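Local coordinates for protein transaminase (Bacillus megaterium, PDB 5G0A) that is an S-selective omega-transaminase that transfers amino groups between amines and carbonyl compounds, using pyridoxal-5'-phosphate as its cofactor, at residues G211-V216 and E250-I255. Numbering follows the deposited sequence.
Sequences GELLSV and EYIPQI
Two neighbouring helices of the PLP-dependent class-III aminotransferase fold, 214-226 and 251-262, meet here through their N-terminal ends; strand 231-236 of the seven-stranded mixed sheet lies between them in sequence. In residues 211-216, Gly211 has positive phi (96/-2), Glu212 (-74/128) and Leu213 (-58/140) are polyproline-II-like, and Leu213 is the N-cap before the helical turn of Leu214, Ser215 and Val216. Residues 251-255 are helical, with Gln254 N hydrogen-bonded to Glu250 O at 3.0 Å and Ile255 N to Tyr251 O at 2.8 Å. The register sets Leu213 CA 7.0 Å from Tyr251 CA and Val216 CA 6.7 Å from Ile255 CA.

The polar link is a side-chain amide reading the backbone ahead of a helix. With chi1 m and chi2 t, Gln254 reaches across so that its OE1 accepts from Leu213 N (2.8 Å, N-H...O angle 161°) while its NE2 donates to Gly211 O (3.1 Å, N-H...O angle 141°). Glu212, between these two sites, turns its CB away and forms a salt bridge with Arg220.

Beside this polar link lies an apolar patch. Leu213 (m, t) brings CD1 to 3.8 Å from Tyr251 CB, and Val216 (t) points CG2 at Tyr251 CD1, 3.8 Å, and Ile255 CD1, 4.1 Å. Ile252, on the far side, and Ile255 touch Trp266 of strand 265-269, which seats helix 251-262 on the central sheet.

Tyr251, whose side chain lies about 13 Å from PLP, also makes polar contacts: t at chi1, it hydrogen-bonds Arg144 through OH, and at its ring edge Ser215 OG sits 3.5 Å from Tyr251 CD1.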
ATOM      1  N   GLY B 211      10.724  22.014 -27.643  1.00 58.88           N
ATOM      2  CA  GLY B 211       9.308  22.295 -27.919  1.00 54.59           C
ATOM      3  C   GLY B 211       8.325  21.501 -27.066  1.00 51.89           C
ATOM      4  O   GLY B 211       7.108  21.681 -27.170  1.00 54.13           O
ATOM      5  N   GLU B 212       8.860  20.627 -26.218  1.00 51.48           N
ATOM      6  CA  GLU B 212       8.061  19.820 -25.294  1.00 48.50           C
ATOM      7  C   GLU B 212       7.551  20.703 -24.150  1.00 46.40           C
ATOM      8  O   GLU B 212       8.326  21.424 -23.519  1.00 43.63           O
ATOM      9  CB  GLU B 212       8.919  18.675 -24.752  1.00 52.56           C
ATOM     10  CG  GLU B 212       8.192  17.658 -23.882  1.00 53.55           C
ATOM     11  CD  GLU B 212       9.115  16.590 -23.325  1.00 56.74           C
ATOM     12  OE1 GLU B 212      10.312  16.872 -23.078  1.00 61.69           O
ATOM     13  OE2 GLU B 212       8.644  15.456 -23.115  1.00 54.03           O
ATOM     14  N   LEU B 213       6.240  20.674 -23.904  1.00 41.80           N
ATOM     15  CA  LEU B 213       5.683  21.383 -22.759  1.00 39.21           C
ATOM     16  C   LEU B 213       6.366  20.862 -21.503  1.00 37.93           C
ATOM     17  O   LEU B 213       6.622  19.659 -21.377  1.00 36.49           O
ATOM     18  CB  LEU B 213       4.162  21.194 -22.677  1.00 38.73           C
ATOM     19  CG  LEU B 213       3.293  21.946 -23.689  1.00 38.39           C
ATOM     20  CD1 LEU B 213       1.848  21.458 -23.618  1.00 37.85           C
ATOM     21  CD2 LEU B 213       3.335  23.446 -23.451  1.00 39.31           C
ATOM     22  N   LEU B 214       6.676  21.769 -20.581  1.00 37.48           N
ATOM     23  CA  LEU B 214       7.361  21.404 -19.343  1.00 37.64           C
ATOM     24  C   LEU B 214       6.545  20.406 -18.516  1.00 36.27           C
ATOM     25  O   LEU B 214       7.106  19.493 -17.898  1.00 34.56           O
ATOM     26  CB  LEU B 214       7.699  22.648 -18.508  1.00 41.23           C
ATOM     27  CG  LEU B 214       9.136  23.189 -18.557  1.00 46.62           C
ATOM     28  CD1 LEU B 214       9.644  23.421 -19.971  1.00 48.44           C
ATOM     29  CD2 LEU B 214       9.261  24.460 -17.723  1.00 47.31           C
ATOM     30  N   SER B 215       5.229  20.597 -18.504  1.00 35.08           N
ATOM     31  CA  SER B 215       4.335  19.639 -17.855  1.00 33.70           C
ATOM     32  C   SER B 215       4.532  18.232 -18.413  1.00 31.13           C
ATOM     33  O   SER B 215       4.625  17.267 -17.645  1.00 31.83           O
ATOM     34  CB  SER B 215       2.874  20.076 -17.995  1.00 32.36           C
ATOM     35  OG  SER B 215       2.513  20.076 -19.359  1.00 36.71           O
ATOM     36  N   VAL B 216       4.554  18.114 -19.745  1.00 31.53           N
ATOM     37  CA  VAL B 216       4.801  16.838 -20.416  1.00 31.08           C
ATOM     38  C   VAL B 216       6.209  16.303 -20.130  1.00 32.92           C
ATOM     39  O   VAL B 216       6.397  15.105 -19.846  1.00 30.60           O
ATOM     40  CB  VAL B 216       4.547  16.941 -21.941  1.00 31.18           C
ATOM     41  CG1 VAL B 216       4.944  15.651 -22.647  1.00 30.00           C
ATOM     42  CG2 VAL B 216       3.083  17.304 -22.223  1.00 31.49           C
ATOM     43  N   GLU B 250      -1.549  22.199 -27.208  1.00 35.02           N
ATOM     44  CA  GLU B 250      -0.522  21.223 -27.510  1.00 34.70           C
ATOM     45  C   GLU B 250      -0.401  20.066 -26.517  1.00 31.36           C
ATOM     46  O   GLU B 250       0.209  19.046 -26.829  1.00 29.89           O
ATOM     47  CB  GLU B 250       0.834  21.904 -27.612  1.00 41.21           C
ATOM     48  CG  GLU B 250       1.535  21.598 -28.918  1.00 48.93           C
ATOM     49  CD  GLU B 250       0.650  21.879 -30.116  1.00 52.71           C
ATOM     50  OE1 GLU B 250       0.224  23.038 -30.268  1.00 60.15           O
ATOM     51  OE2 GLU B 250       0.368  20.937 -30.896  1.00 58.39           O
ATOM     52  N   TYR B 251      -0.937  20.256 -25.323  1.00 30.78           N
ATOM     53  CA  TYR B 251      -0.797  19.248 -24.253  1.00 29.48           C
ATOM     54  C   TYR B 251      -1.261  17.837 -24.656  1.00 28.98           C
ATOM     55  O   TYR B 251      -0.491  16.868 -24.543  1.00 28.23           O
ATOM     56  CB  TYR B 251      -1.497  19.730 -22.971  1.00 29.69           C
ATOM     57  CG  TYR B 251      -1.379  18.714 -21.857  1.00 28.43           C
ATOM     58  CD1 TYR B 251      -0.250  18.685 -21.027  1.00 27.84           C
ATOM     59  CD2 TYR B 251      -2.376  17.745 -21.675  1.00 29.25           C
ATOM     60  CE1 TYR B 251      -0.121  17.728 -20.014  1.00 28.67           C
ATOM     61  CE2 TYR B 251      -2.268  16.790 -20.665  1.00 28.62           C
ATOM     62  CZ  TYR B 251      -1.152  16.785 -19.844  1.00 29.40           C
ATOM     63  OH  TYR B 251      -1.062  15.837 -18.858  1.00 27.48           O
ATOM     64  N   ILE B 252      -2.504  17.718 -25.130  1.00 27.27           N
ATOM     65  CA  ILE B 252      -3.064  16.408 -25.472  1.00 27.51           C
ATOM     66  C   ILE B 252      -2.314  15.711 -26.624  1.00 27.69           C
ATOM     67  O   ILE B 252      -1.941  14.548 -26.504  1.00 27.62           O
ATOM     68  CB  ILE B 252      -4.613  16.470 -25.691  1.00 27.14           C
ATOM     69  CG1 ILE B 252      -5.334  16.746 -24.352  1.00 28.22           C
ATOM     70  CG2 ILE B 252      -5.126  15.180 -26.338  1.00 28.87           C
ATOM     71  CD1 ILE B 252      -5.172  15.629 -23.292  1.00 27.82           C
ATOM     72  N   PRO B 253      -2.056  16.423 -27.738  1.00 28.48           N
ATOM     73  CA  PRO B 253      -1.216  15.769 -28.736  1.00 29.69           C
ATOM     74  C   PRO B 253       0.139  15.329 -28.173  1.00 29.28           C
ATOM     75  O   PRO B 253       0.640  14.256 -28.541  1.00 28.09           O
ATOM     76  CB  PRO B 253      -1.060  16.854 -29.837  1.00 29.19           C
ATOM     77  CG  PRO B 253      -2.294  17.679 -29.703  1.00 31.12           C
ATOM     78  CD  PRO B 253      -2.604  17.705 -28.222  1.00 31.11           C
ATOM     79  N   GLN B 254       0.719  16.128 -27.278  1.00 27.71           N
ATOM     80  CA  GLN B 254       2.009  15.740 -26.698  1.00 29.59           C
ATOM     81  C   GLN B 254       1.912  14.529 -25.764  1.00 28.34           C
ATOM     82  O   GLN B 254       2.821  13.713 -25.714  1.00 28.06           O
ATOM     83  CB  GLN B 254       2.697  16.921 -26.030  1.00 29.57           C
ATOM     84  CG  GLN B 254       3.389  17.818 -27.048  1.00 35.61           C
ATOM     85  CD  GLN B 254       4.251  18.896 -26.403  1.00 36.82           C
ATOM     86  OE1 GLN B 254       4.681  18.781 -25.258  1.00 36.33           O
ATOM     87  NE2 GLN B 254       4.523  19.950 -27.165  1.00 41.73           N
ATOM     88  N   ILE B 255       0.804  14.413 -25.040  1.00 28.67           N
ATOM     89  CA  ILE B 255       0.584  13.228 -24.205  1.00 28.33           C
ATOM     90  C   ILE B 255       0.378  11.973 -25.044  1.00 28.14           C
ATOM     91  O   ILE B 255       0.890  10.903 -24.700  1.00 26.95           O
ATOM     92  CB  ILE B 255      -0.585  13.440 -23.209  1.00 29.11           C
ATOM     93  CG1 ILE B 255      -0.162  14.394 -22.076  1.00 28.86           C
ATOM     94  CG2 ILE B 255      -1.117  12.101 -22.673  1.00 32.10           C
ATOM     95  CD1 ILE B 255       0.975  13.929 -21.161  1.00 30.38           C
TER